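Local atomic coordinates of 2-oxoglutarate-dependent dioxygenase DAO (Oryza sativa subsp. indica, PDB entry 6KUN), a protein that probably catalyses the iron- and 2-oxoglutarate-dependent, irreversible oxidation of the auxin indole-3-acetic acid to inactive 2-oxoindole-3-acetic acid. Residues Gly32-Ser37 / Val129-Lys134; Glu122-Leu127 / Gly209-Asn214; Val218-Ser223 / Pro269-Glu274; Leu249-Pro252 / Thr256-Ala259. All coordinates share one frame; numbering follows the deposited sequence.

Contact 1 of 4, residues Gly32-Ser37 / Val129-Lys134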
loop_
_atom_site.group_PDB
_atom_site.type_symbol
_atom_site.label_atom_id
_atom_site.label_comp_id
_atom_site.label_asym_id
_atom_site.label_seq_id
_atom_site.Cartn_x
_atom_site.Cartn_y
_atom_site.Cartn_z
ATOM N N GLY B 32 20.590 10.437 -13.297
ATOM C CA GLY B 32 21.093 9.578 -12.232
ATOM C C GLY B 32 20.042 8.892 -11.404
ATOM O O GLY B 32 20.388 8.339 -10.352
ATOM N N CYS B 33 18.787 8.881 -11.856
ATOM C CA CYS B 33 17.655 8.429 -11.066
ATOM C C CYS B 33 16.573 7.946 -12.017
ATOM O O CYS B 33 16.348 8.558 -13.062
ATOM C CB CYS B 33 17.049 9.536 -10.186
ATOM S SG CYS B 33 15.644 9.022 -9.068
ATOM N N PHE B 34 15.947 6.832 -11.687
ATOM C CA PHE B 34 14.854 6.298 -12.478
ATOM C C PHE B 34 14.040 5.334 -11.631
ATOM O O PHE B 34 14.514 4.816 -10.611
ATOM C CB PHE B 34 15.355 5.621 -13.761
ATOM C CG PHE B 34 16.308 4.461 -13.556
ATOM C CD1 PHE B 34 17.661 4.675 -13.359
ATOM C CD2 PHE B 34 15.861 3.145 -13.642
ATOM C CE1 PHE B 34 18.549 3.631 -13.207
ATOM C CE2 PHE B 34 16.788 2.069 -13.477
ATOM C CZ PHE B 34 18.110 2.330 -13.265
ATOM N N ARG B 35 12.803 5.107 -12.069
ATOM C CA ARG B 35 11.936 4.092 -11.465
ATOM C C ARG B 35 12.067 2.775 -12.224
ATOM O O ARG B 35 12.298 2.772 -13.431
ATOM C CB ARG B 35 10.477 4.530 -11.475
ATOM C CG ARG B 35 10.196 5.877 -10.867
ATOM C CD ARG B 35 8.709 6.021 -10.501
ATOM N NE ARG B 35 8.509 6.009 -9.046
ATOM C CZ ARG B 35 8.244 7.086 -8.305
ATOM N NH1 ARG B 35 8.120 8.291 -8.861
ATOM N NH2 ARG B 35 8.088 6.958 -6.994
ATOM N N VAL B 36 11.915 1.641 -11.511
ATOM C CA VAL B 36 11.880 0.333 -12.178
ATOM C C VAL B 36 10.553 -0.355 -11.908
ATOM O O VAL B 36 10.138 -0.498 -10.745
ATOM C CB VAL B 36 13.027 -0.619 -11.792
ATOM C CG1 VAL B 36 14.329 -0.166 -12.406
ATOM C CG2 VAL B 36 13.150 -0.773 -10.306
ATOM N N SER B 37 9.896 -0.778 -12.991
ATOM C CA SER B 37 8.812 -1.750 -12.946
ATOM C C SER B 37 9.338 -3.034 -13.558
ATOM O O SER B 37 10.489 -3.113 -14.017
ATOM C CB SER B 37 7.617 -1.250 -13.742
ATOM O OG SER B 37 8.033 -1.103 -15.103
ATOM N N VAL B 129 21.531 -6.539 -8.653
ATOM C CA VAL B 129 22.475 -7.152 -9.578
ATOM C C VAL B 129 21.925 -7.111 -11.010
ATOM O O VAL B 129 22.635 -6.757 -11.949
ATOM C CB VAL B 129 22.793 -8.583 -9.128
ATOM C CG1 VAL B 129 23.569 -9.354 -10.196
ATOM C CG2 VAL B 129 23.590 -8.561 -7.816
ATOM N N ASP B 130 20.643 -7.450 -11.179
ATOM C CA ASP B 130 19.992 -7.395 -12.484
ATOM C C ASP B 130 19.990 -5.972 -13.041
ATOM O O ASP B 130 20.361 -5.745 -14.203
ATOM C CB ASP B 130 18.562 -7.947 -12.389
ATOM C CG ASP B 130 17.858 -8.019 -13.748
ATOM O OD1 ASP B 130 18.463 -8.505 -14.721
ATOM O OD2 ASP B 130 16.694 -7.598 -13.841
ATOM N N VAL B 131 19.627 -5.001 -12.207
ATOM C CA VAL B 131 19.700 -3.613 -12.628
ATOM C C VAL B 131 21.132 -3.228 -13.022
ATOM O O VAL B 131 21.368 -2.650 -14.094
ATOM C CB VAL B 131 19.152 -2.705 -11.522
ATOM C CG1 VAL B 131 19.396 -1.243 -11.912
ATOM C CG2 VAL B 131 17.667 -2.965 -11.299
ATOM N N ALA B 132 22.114 -3.537 -12.167
ATOM C CA ALA B 132 23.500 -3.205 -12.529
ATOM C C ALA B 132 23.887 -3.789 -13.886
ATOM O O ALA B 132 24.485 -3.106 -14.718
ATOM C CB ALA B 132 24.469 -3.677 -11.451
ATOM N N GLY B 133 23.550 -5.066 -14.120
ATOM C CA GLY B 133 23.877 -5.697 -15.394
ATOM C C GLY B 133 23.276 -4.983 -16.586
ATOM O O GLY B 133 23.921 -4.834 -17.631
ATOM N N LYS B 134 22.019 -4.545 -16.455
ATOM C CA LYS B 134 21.356 -3.837 -17.540
ATOM C C LYS B 134 21.972 -2.465 -17.763
ATOM O O LYS B 134 22.148 -2.051 -18.912
ATOM C CB LYS B 134 19.847 -3.735 -17.267
ATOM C CG LYS B 134 19.175 -5.103 -17.385
ATOM C CD LYS B 134 17.713 -5.048 -16.997
ATOM C CE LYS B 134 16.931 -6.238 -17.574
ATOM N NZ LYS B 134 17.613 -7.550 -17.401
#
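Phe34 brings the far end of its ring up to Val131: CZ lies 4.0 Å from CG1 of the valine, which sits at the ring edge, near the plane of the aromatic group. The methyl therefore meets the rim of the ring, and the faces play no part in this pair. Phe34 has CG tucked between its backbone N and carbonyl carbon (chi1 59°), a rotamer that reaches from the strand across to the helix. The two side chains run past one another in opposite directions.

Val131 is the one residue of its segment that does the touching, and it uses both branches. CG1 is anti to the backbone N (chi1 173°) and goes to Phe34, while CG2 of Val131 lies a looser 4.5 Å from CG1 of Val36. Phe34 and Val36 are two residues apart on the strand and so present their side chains on the same face; the nearest backbones, at Val36 and Val131, stay 8.8 Å apart between CA atoms. The contact is small, burying 86 Å² in all, and wholly apolar.

Lys134 and Asp130, one helical turn apart, form a salt bridge of their own, NZ to OD1 at 3.0 Å, on the syn side of the carboxylate. Phe34 is further enclosed by Leu24, Ala27 and Cys28 of helix 18-30. Strand 33-37, from the N-terminal region, pairs antiparallel with strand 211-215, extending the larger sheet; helix 111-138 packs across that sheet, the arrangement of the jelly-roll core in 2-oxoglutarate-dependent dioxygenases.

Contact 2 of 4, residues Glu122-Leu127 / Gly209-Asn214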
loop_
_atom_site.group_PDB
_atom_site.type_symbol
_atom_site.label_atom_id
_atom_site.label_comp_id
_atom_site.label_asym_id
_atom_site.label_seq_id
_atom_site.Cartn_x
_atom_site.Cartn_y
_atom_site.Cartn_z
ATOM N N GLU B 122 17.365 -11.020 0.146
ATOM C CA GLU B 122 17.824 -11.842 -0.961
ATOM C C GLU B 122 17.236 -11.367 -2.291
ATOM O O GLU B 122 17.968 -11.245 -3.287
ATOM C CB GLU B 122 17.433 -13.295 -0.687
ATOM C CG GLU B 122 18.278 -13.952 0.375
ATOM C CD GLU B 122 17.683 -15.279 0.844
ATOM O OE1 GLU B 122 16.536 -15.611 0.453
ATOM O OE2 GLU B 122 18.361 -15.980 1.624
ATOM N N ARG B 123 15.912 -11.081 -2.320
ATOM C CA ARG B 123 15.276 -10.661 -3.557
ATOM C C ARG B 123 15.781 -9.291 -4.003
ATOM O O ARG B 123 16.008 -9.048 -5.207
ATOM C CB ARG B 123 13.754 -10.647 -3.411
ATOM C CG ARG B 123 13.159 -11.993 -3.082
ATOM C CD ARG B 123 13.480 -12.984 -4.148
ATOM N NE ARG B 123 12.991 -12.511 -5.433
ATOM C CZ ARG B 123 11.761 -12.724 -5.873
ATOM N NH1 ARG B 123 10.900 -13.419 -5.130
ATOM N NH2 ARG B 123 11.398 -12.249 -7.057
ATOM N N MET B 124 15.969 -8.387 -3.054
ATOM C CA MET B 124 16.526 -7.091 -3.396
ATOM C C MET B 124 17.951 -7.207 -3.909
ATOM O O MET B 124 18.371 -6.430 -4.789
ATOM C CB MET B 124 16.503 -6.185 -2.176
ATOM C CG MET B 124 15.155 -5.746 -1.750
ATOM S SD MET B 124 14.921 -4.027 -2.161
ATOM C CE MET B 124 15.566 -3.268 -0.706
ATOM N N HIS B 125 18.713 -8.162 -3.387
ATOM C CA HIS B 125 20.053 -8.353 -3.919
ATOM C C HIS B 125 20.005 -8.763 -5.397
ATOM O O HIS B 125 20.725 -8.210 -6.231
ATOM C CB HIS B 125 20.808 -9.388 -3.113
ATOM C CG HIS B 125 22.171 -9.640 -3.653
ATOM N ND1 HIS B 125 22.546 -10.838 -4.211
ATOM C CD2 HIS B 125 23.229 -8.815 -3.787
ATOM C CE1 HIS B 125 23.780 -10.739 -4.648
ATOM N NE2 HIS B 125 24.222 -9.531 -4.373
ATOM N N SER B 126 19.174 -9.763 -5.726
ATOM C CA SER B 126 19.024 -10.192 -7.112
ATOM C C SER B 126 18.580 -9.031 -8.001
ATOM O O SER B 126 19.053 -8.891 -9.141
ATOM C CB SER B 126 17.997 -11.327 -7.202
ATOM O OG SER B 126 18.463 -12.503 -6.566
ATOM N N LEU B 127 17.686 -8.188 -7.482
ATOM C CA LEU B 127 17.206 -7.053 -8.249
ATOM C C LEU B 127 18.353 -6.111 -8.567
ATOM O O LEU B 127 18.536 -5.730 -9.718
ATOM C CB LEU B 127 16.074 -6.351 -7.517
ATOM C CG LEU B 127 15.474 -5.101 -8.154
ATOM C CD1 LEU B 127 14.990 -5.373 -9.576
ATOM C CD2 LEU B 127 14.347 -4.575 -7.290
ATOM N N GLY B 209 4.462 -0.436 -5.418
ATOM C CA GLY B 209 5.009 -1.588 -6.107
ATOM C C GLY B 209 6.171 -1.321 -7.041
ATOM O O GLY B 209 6.665 -2.275 -7.663
ATOM N N SER B 210 6.606 -0.063 -7.199
ATOM C CA SER B 210 7.771 0.268 -8.010
ATOM C C SER B 210 8.920 0.644 -7.084
ATOM O O SER B 210 8.714 0.993 -5.916
ATOM C CB SER B 210 7.517 1.441 -8.953
ATOM O OG SER B 210 7.767 2.674 -8.287
ATOM N N PHE B 211 10.134 0.542 -7.624
ATOM C CA PHE B 211 11.370 0.883 -6.915
ATOM C C PHE B 211 11.997 2.090 -7.607
ATOM O O PHE B 211 11.775 2.318 -8.790
ATOM C CB PHE B 211 12.346 -0.317 -6.914
ATOM C CG PHE B 211 11.849 -1.527 -6.121
ATOM C CD1 PHE B 211 12.077 -1.631 -4.779
ATOM C CD2 PHE B 211 11.222 -2.581 -6.760
ATOM C CE1 PHE B 211 11.638 -2.731 -4.031
ATOM C CE2 PHE B 211 10.784 -3.700 -6.028
ATOM C CZ PHE B 211 10.995 -3.769 -4.655
ATOM N N VAL B 212 12.745 2.869 -6.848
ATOM C CA VAL B 212 13.584 3.950 -7.368
ATOM C C VAL B 212 15.023 3.485 -7.362
ATOM O O VAL B 212 15.484 2.905 -6.369
ATOM C CB VAL B 212 13.406 5.217 -6.510
ATOM C CG1 VAL B 212 14.281 6.345 -7.005
ATOM C CG2 VAL B 212 11.943 5.613 -6.476
ATOM N N VAL B 213 15.749 3.760 -8.445
ATOM C CA VAL B 213 17.168 3.483 -8.548
ATOM C C VAL B 213 17.930 4.801 -8.619
ATOM O O VAL B 213 17.572 5.696 -9.394
ATOM C CB VAL B 213 17.483 2.592 -9.762
ATOM C CG1 VAL B 213 19.004 2.296 -9.796
ATOM C CG2 VAL B 213 16.639 1.311 -9.709
ATOM N N ASN B 214 18.958 4.940 -7.785
ATOM C CA ASN B 214 19.837 6.114 -7.824
ATOM C C ASN B 214 21.268 5.693 -8.103
ATOM O O ASN B 214 21.781 4.723 -7.509
ATOM C CB ASN B 214 19.815 6.875 -6.445
ATOM C CG ASN B 214 18.500 7.612 -6.218
ATOM O OD1 ASN B 214 17.741 7.857 -7.143
ATOM N ND2 ASN B 214 18.240 7.956 -4.960
#
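A thioether and a leucine methyl share one aromatic ring here: Met124 and Leu127, three residues apart on the helix, both come to the same side of Phe211, at diagonally opposed corners. Leu127 supplies the CH-pi half. Its CD2 stands 4.0 Å from the ring centroid, 20° off the normal, and is displaced toward the rim, with ring atom CD2 of Phe211 nearest at 3.7 Å. Met124 comes in more aslant, its SD 4.0 Å from CE1 of Phe211. Measured from the centroid the sulfur is 50° off the normal, so this Met-aromatic contact is oblique.

The torsions explain how two helix residues reach one ring. Leu127 has CG anti to the backbone N (chi1 178°) and extends straight toward the strand; Met124 starts out at an angle to that direction, and bends at chi2 and chi3 bring its sulfur round. Around this group, Phe211 also touches Val36 and Val181 on the neighbouring strands of the sheet and makes an edge-to-face contact with the ring of His39. Met124 reaches on to Phe153 of strand 151-158.

Were Phe211 an alanine, Met124 SD and Leu127 CD2 would probably both lose their aromatic partner, leaving a gap between helix 111-138 and the sheet. No hydrogen bond crosses between the two segments, so their hold rests on shape and dispersion, a methyl over the ring face and a polarisable sulfur beside the ring, a chemistry suited to the buried interior of the jelly roll.

Contact 3 of 4, residues Val218-Ser223 / Pro269-Glu274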
loop_
_atom_site.group_PDB
_atom_site.type_symbol
_atom_site.label_atom_id
_atom_site.label_comp_id
_atom_site.label_asym_id
_atom_site.label_seq_id
_atom_site.Cartn_x
_atom_site.Cartn_y
_atom_site.Cartn_z
ATOM N N VAL B 218 30.533 6.074 -6.945
ATOM C CA VAL B 218 31.229 4.989 -7.648
ATOM C C VAL B 218 30.641 4.717 -9.028
ATOM O O VAL B 218 31.379 4.372 -9.970
ATOM C CB VAL B 218 31.260 3.713 -6.808
ATOM C CG1 VAL B 218 31.664 2.531 -7.675
ATOM C CG2 VAL B 218 32.209 3.866 -5.622
ATOM N N GLY B 219 29.331 4.893 -9.196
ATOM C CA GLY B 219 28.758 4.794 -10.532
ATOM C C GLY B 219 29.359 5.811 -11.503
ATOM O O GLY B 219 29.642 5.493 -12.690
ATOM N N GLN B 220 29.504 7.067 -11.032
ATOM C CA GLN B 220 30.084 8.132 -11.853
ATOM C C GLN B 220 31.534 7.820 -12.191
ATOM O O GLN B 220 31.975 8.050 -13.308
ATOM C CB GLN B 220 29.955 9.463 -11.104
ATOM C CG GLN B 220 30.982 10.573 -11.405
ATOM C CD GLN B 220 30.742 11.298 -12.723
ATOM O OE1 GLN B 220 29.708 11.114 -13.399
ATOM N NE2 GLN B 220 31.715 12.101 -13.108
ATOM N N ALA B 221 32.285 7.266 -11.247
ATOM C CA ALA B 221 33.700 7.005 -11.483
ATOM C C ALA B 221 33.901 5.752 -12.336
ATOM O O ALA B 221 34.656 5.764 -13.312
ATOM C CB ALA B 221 34.467 6.909 -10.156
ATOM N N TRP B 222 33.220 4.668 -12.014
ATOM C CA TRP B 222 33.303 3.452 -12.813
ATOM C C TRP B 222 32.848 3.676 -14.246
ATOM O O TRP B 222 33.336 3.010 -15.169
ATOM C CB TRP B 222 32.447 2.382 -12.143
ATOM C CG TRP B 222 32.348 1.089 -12.851
ATOM C CD1 TRP B 222 33.105 -0.039 -12.616
ATOM C CD2 TRP B 222 31.417 0.751 -13.854
ATOM N NE1 TRP B 222 32.703 -1.040 -13.461
ATOM C CE2 TRP B 222 31.656 -0.586 -14.221
ATOM C CE3 TRP B 222 30.381 1.448 -14.490
ATOM C CZ2 TRP B 222 30.912 -1.229 -15.189
ATOM C CZ3 TRP B 222 29.640 0.805 -15.437
ATOM C CH2 TRP B 222 29.913 -0.518 -15.792
ATOM N N SER B 223 31.911 4.585 -14.465
ATOM C CA SER B 223 31.386 4.797 -15.810
ATOM C C SER B 223 32.200 5.824 -16.595
ATOM O O SER B 223 31.797 6.222 -17.683
ATOM C CB SER B 223 29.936 5.223 -15.733
ATOM O OG SER B 223 29.835 6.559 -15.278
ATOM N N PRO B 269 38.094 11.180 -22.260
ATOM C CA PRO B 269 39.308 10.568 -21.690
ATOM C C PRO B 269 39.122 10.236 -20.209
ATOM O O PRO B 269 38.253 10.775 -19.529
ATOM C CB PRO B 269 40.375 11.648 -21.870
ATOM C CG PRO B 269 39.600 12.935 -21.847
ATOM C CD PRO B 269 38.219 12.644 -22.415
ATOM N N ARG B 270 39.977 9.349 -19.733
ATOM C CA ARG B 270 39.887 8.811 -18.378
ATOM C C ARG B 270 39.840 9.898 -17.309
ATOM O O ARG B 270 40.777 10.680 -17.140
ATOM C CB ARG B 270 41.088 7.912 -18.170
ATOM C CG ARG B 270 41.151 7.292 -16.769
ATOM C CD ARG B 270 41.528 5.828 -16.853
ATOM N NE ARG B 270 41.644 5.219 -15.530
ATOM C CZ ARG B 270 40.668 5.182 -14.624
ATOM N NH1 ARG B 270 39.490 5.730 -14.876
ATOM N NH2 ARG B 270 40.880 4.603 -13.453
ATOM N N ARG B 271 38.735 9.923 -16.563
ATOM C CA ARG B 271 38.407 11.036 -15.678
ATOM C C ARG B 271 39.022 10.910 -14.290
ATOM O O ARG B 271 39.440 11.913 -13.712
ATOM C CB ARG B 271 36.880 11.173 -15.525
ATOM C CG ARG B 271 36.152 11.594 -16.803
ATOM C CD ARG B 271 36.020 13.105 -16.922
ATOM N NE ARG B 271 34.670 13.573 -16.612
ATOM C CZ ARG B 271 33.600 13.330 -17.368
ATOM N NH1 ARG B 271 33.713 12.598 -18.474
ATOM N NH2 ARG B 271 32.414 13.803 -17.011
ATOM N N TYR B 272 39.102 9.703 -13.743
ATOM C CA TYR B 272 39.472 9.517 -12.353
ATOM C C TYR B 272 40.590 8.508 -12.258
ATOM O O TYR B 272 40.627 7.538 -13.029
ATOM C CB TYR B 272 38.275 9.058 -11.528
ATOM C CG TYR B 272 37.078 9.990 -11.604
ATOM C CD1 TYR B 272 37.026 11.145 -10.848
ATOM C CD2 TYR B 272 36.002 9.696 -12.408
ATOM C CE1 TYR B 272 35.926 11.977 -10.892
ATOM C CE2 TYR B 272 34.910 10.531 -12.490
ATOM C CZ TYR B 272 34.879 11.661 -11.699
ATOM O OH TYR B 272 33.786 12.514 -11.769
ATOM N N ARG B 273 41.502 8.745 -11.318
ATOM C CA ARG B 273 42.482 7.709 -11.014
ATOM C C ARG B 273 41.763 6.529 -10.372
ATOM O O ARG B 273 40.675 6.677 -9.792
ATOM C CB ARG B 273 43.581 8.256 -10.087
ATOM C CG ARG B 273 43.254 8.258 -8.628
ATOM C CD ARG B 273 44.228 9.150 -7.842
ATOM N NE ARG B 273 44.145 10.544 -8.263
ATOM C CZ ARG B 273 44.346 11.588 -7.464
ATOM N NH1 ARG B 273 44.635 11.404 -6.184
ATOM N NH2 ARG B 273 44.236 12.813 -7.943
ATOM N N GLU B 274 42.380 5.351 -10.478
ATOM C CA GLU B 274 41.896 4.186 -9.744
ATOM C C GLU B 274 41.991 4.468 -8.244
ATOM O O GLU B 274 42.932 5.133 -7.788
ATOM C CB GLU B 274 42.698 2.935 -10.089
ATOM C CG GLU B 274 42.625 2.524 -11.556
ATOM C CD GLU B 274 43.366 1.231 -11.851
ATOM O OE1 GLU B 274 44.063 0.704 -10.959
ATOM O OE2 GLU B 274 43.261 0.751 -12.993
#
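Gly219 O is gripped twice by Ser223 at the end of helix 217-222: the hydroxyl OG donates at 2.8 Å and the backbone N of Ser223 at 3.0 Å to this one oxygen. The hydroxyl comes in at a C=O...OG angle of 142°, tilted a little from the carbonyl plane. OG of Ser223 also meets Leu227 N, so the turn that follows is tied to the helix end.

Across the contact, Tyr272 does most of the work. Its CD2 leans on Ala221, 3.7 Å from CA and 3.9 Å from CB, the helix backbone approaching the ring obliquely. The phenol end faces Gln220, whose side chain, bent at chi2, crosses it nearly at a right angle, amide and ring planes 81° apart; CG of Gln220 is 3.4 Å from Tyr272 OH. A serine in place of Tyr272 would probably open a gap beside Ala221 and leave the end of the Gln220 side chain without the phenol group it meets.

Asn224 OD1 accepts from Arg271 N, holding the same loop just beyond the helix. The arrangement is that of a short helix following a strand of the jelly-roll domain, covered from outside by the loop that leads into strand 275-276.

Contact 4 of 4, residues Leu249-Pro252 / Thr256-Ala259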
loop_
_atom_site.group_PDB
_atom_site.type_symbol
_atom_site.label_atom_id
_atom_site.label_comp_id
_atom_site.label_asym_id
_atom_site.label_seq_id
_atom_site.Cartn_x
_atom_site.Cartn_y
_atom_site.Cartn_z
ATOM N N LEU B 249 24.334 -1.206 -3.629
ATOM C CA LEU B 249 25.414 -1.896 -4.313
ATOM C C LEU B 249 26.643 -0.998 -4.263
ATOM O O LEU B 249 26.622 0.118 -4.810
ATOM C CB LEU B 249 25.049 -2.174 -5.756
ATOM C CG LEU B 249 25.410 -3.465 -6.451
ATOM C CD1 LEU B 249 25.351 -3.194 -7.973
ATOM C CD2 LEU B 249 26.644 -4.113 -6.107
ATOM N N LEU B 250 27.707 -1.482 -3.619
ATOM C CA LEU B 250 28.807 -0.614 -3.211
ATOM C C LEU B 250 29.947 -0.547 -4.224
ATOM O O LEU B 250 30.171 0.504 -4.825
ATOM C CB LEU B 250 29.328 -1.041 -1.838
ATOM C CG LEU B 250 28.310 -1.089 -0.702
ATOM C CD1 LEU B 250 28.846 -1.755 0.567
ATOM C CD2 LEU B 250 27.824 0.309 -0.383
ATOM N N ALA B 251 30.713 -1.620 -4.369
ATOM C CA ALA B 251 31.913 -1.600 -5.207
ATOM C C ALA B 251 32.391 -3.020 -5.434
ATOM O O ALA B 251 31.825 -3.941 -4.850
ATOM C CB ALA B 251 33.021 -0.762 -4.572
ATOM N N PRO B 252 33.411 -3.253 -6.259
ATOM C CA PRO B 252 33.820 -4.640 -6.508
ATOM C C PRO B 252 34.346 -5.276 -5.241
ATOM O O PRO B 252 34.646 -4.608 -4.250
ATOM C CB PRO B 252 34.899 -4.511 -7.592
ATOM C CG PRO B 252 34.600 -3.197 -8.274
ATOM C CD PRO B 252 34.090 -2.303 -7.187
ATOM N N THR B 256 38.384 -2.229 -5.621
ATOM C CA THR B 256 38.988 -1.245 -6.506
ATOM C C THR B 256 37.979 -0.650 -7.481
ATOM O O THR B 256 37.306 -1.385 -8.200
ATOM C CB THR B 256 40.140 -1.857 -7.317
ATOM O OG1 THR B 256 41.216 -2.144 -6.443
ATOM C CG2 THR B 256 40.615 -0.904 -8.396
ATOM N N VAL B 257 37.961 0.683 -7.558
ATOM C CA VAL B 257 37.104 1.409 -8.488
ATOM C C VAL B 257 37.951 1.848 -9.671
ATOM O O VAL B 257 38.801 2.743 -9.545
ATOM C CB VAL B 257 36.430 2.607 -7.804
ATOM C CG1 VAL B 257 35.510 3.308 -8.796
ATOM C CG2 VAL B 257 35.668 2.161 -6.554
ATOM N N SER B 258 37.703 1.249 -10.845
ATOM C CA SER B 258 38.393 1.651 -12.064
ATOM C C SER B 258 37.496 1.466 -13.280
ATOM O O SER B 258 36.950 0.390 -13.503
ATOM C CB SER B 258 39.684 0.832 -12.260
ATOM O OG SER B 258 40.385 1.338 -13.396
ATOM N N ALA B 259 37.329 2.531 -14.047
ATOM C CA ALA B 259 36.468 2.482 -15.206
ATOM C C ALA B 259 36.948 1.414 -16.178
ATOM O O ALA B 259 38.159 1.184 -16.289
ATOM C CB ALA B 259 36.425 3.843 -15.899
#
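Residues 249-252 and 256-259 leave a three-residue connection roughly at right angles to each other, closest at the ends next to it, with CA atoms 6.2 Å apart at Pro252 and Thr256 and 6.8 Å at Ala251 and Val257. The first segment is nearly fully stretched at Ala251 (phi -167°, psi 175°). Even so, no hydrogen bond crosses between them, and Pro252, lacking an N-H, has none to give to the carbonyl that faces it.

That carbonyl belongs to Thr256, and the proline ring lies against it: O is 3.3 Å from CG of Pro252 and 3.5 Å from CD, with CB a little farther. Ring carbons rather than a polar donor thus cover the oxygen. Thr256 sends its side chain away from Pro252, so its share in the contact is made by the main chain.

This is where the chain leaves strand 242-249 of the jelly roll, the strand that contributes Arg242 and Ser244 to the 2-oxoglutarate pocket, and turns into strand 256-257, which pairs with 275-276 in a small antiparallel sheet beside the barrel.

Deeper in, Ala251 and Val257 meet methyl to methyl. CB of Ala251 is 4.4 Å from CG2 of Val257; with CG1 anti to its backbone N (chi1 -178°), Val257 turns the other branch to the alanine. Tyr277, at the start of helix 277-287, touches both residues, and the same helix carries Arg281 and Arg284 of the indole-3-acetic acid pocket. Trp149 packs on Pro252, and Ser258 OG is hydrogen-bonded to Glu274 OE2.

Contacts 1 and 2 are buried and hold the same elements: both press helix 111-138 onto the large sheet, through strands 33-37 and 211-215, which are neighbours bonded backbone to backbone. Their centres are 8 Å apart, and both are purely apolar, aromatic rings meeting aliphatic or sulfur groups. Contacts 3 and 4 lie farther out and are only partly buried; contact 4 is nested in the loop that contact 3 closes, and Ala259 CB packs 3.3 Å from Trp222 O. Main-chain oxygens and polar side chains count for more there. Contact 4 still reaches the core, where Leu249 CD1 lies 3.6 Å from Ala132 CB of contact 1.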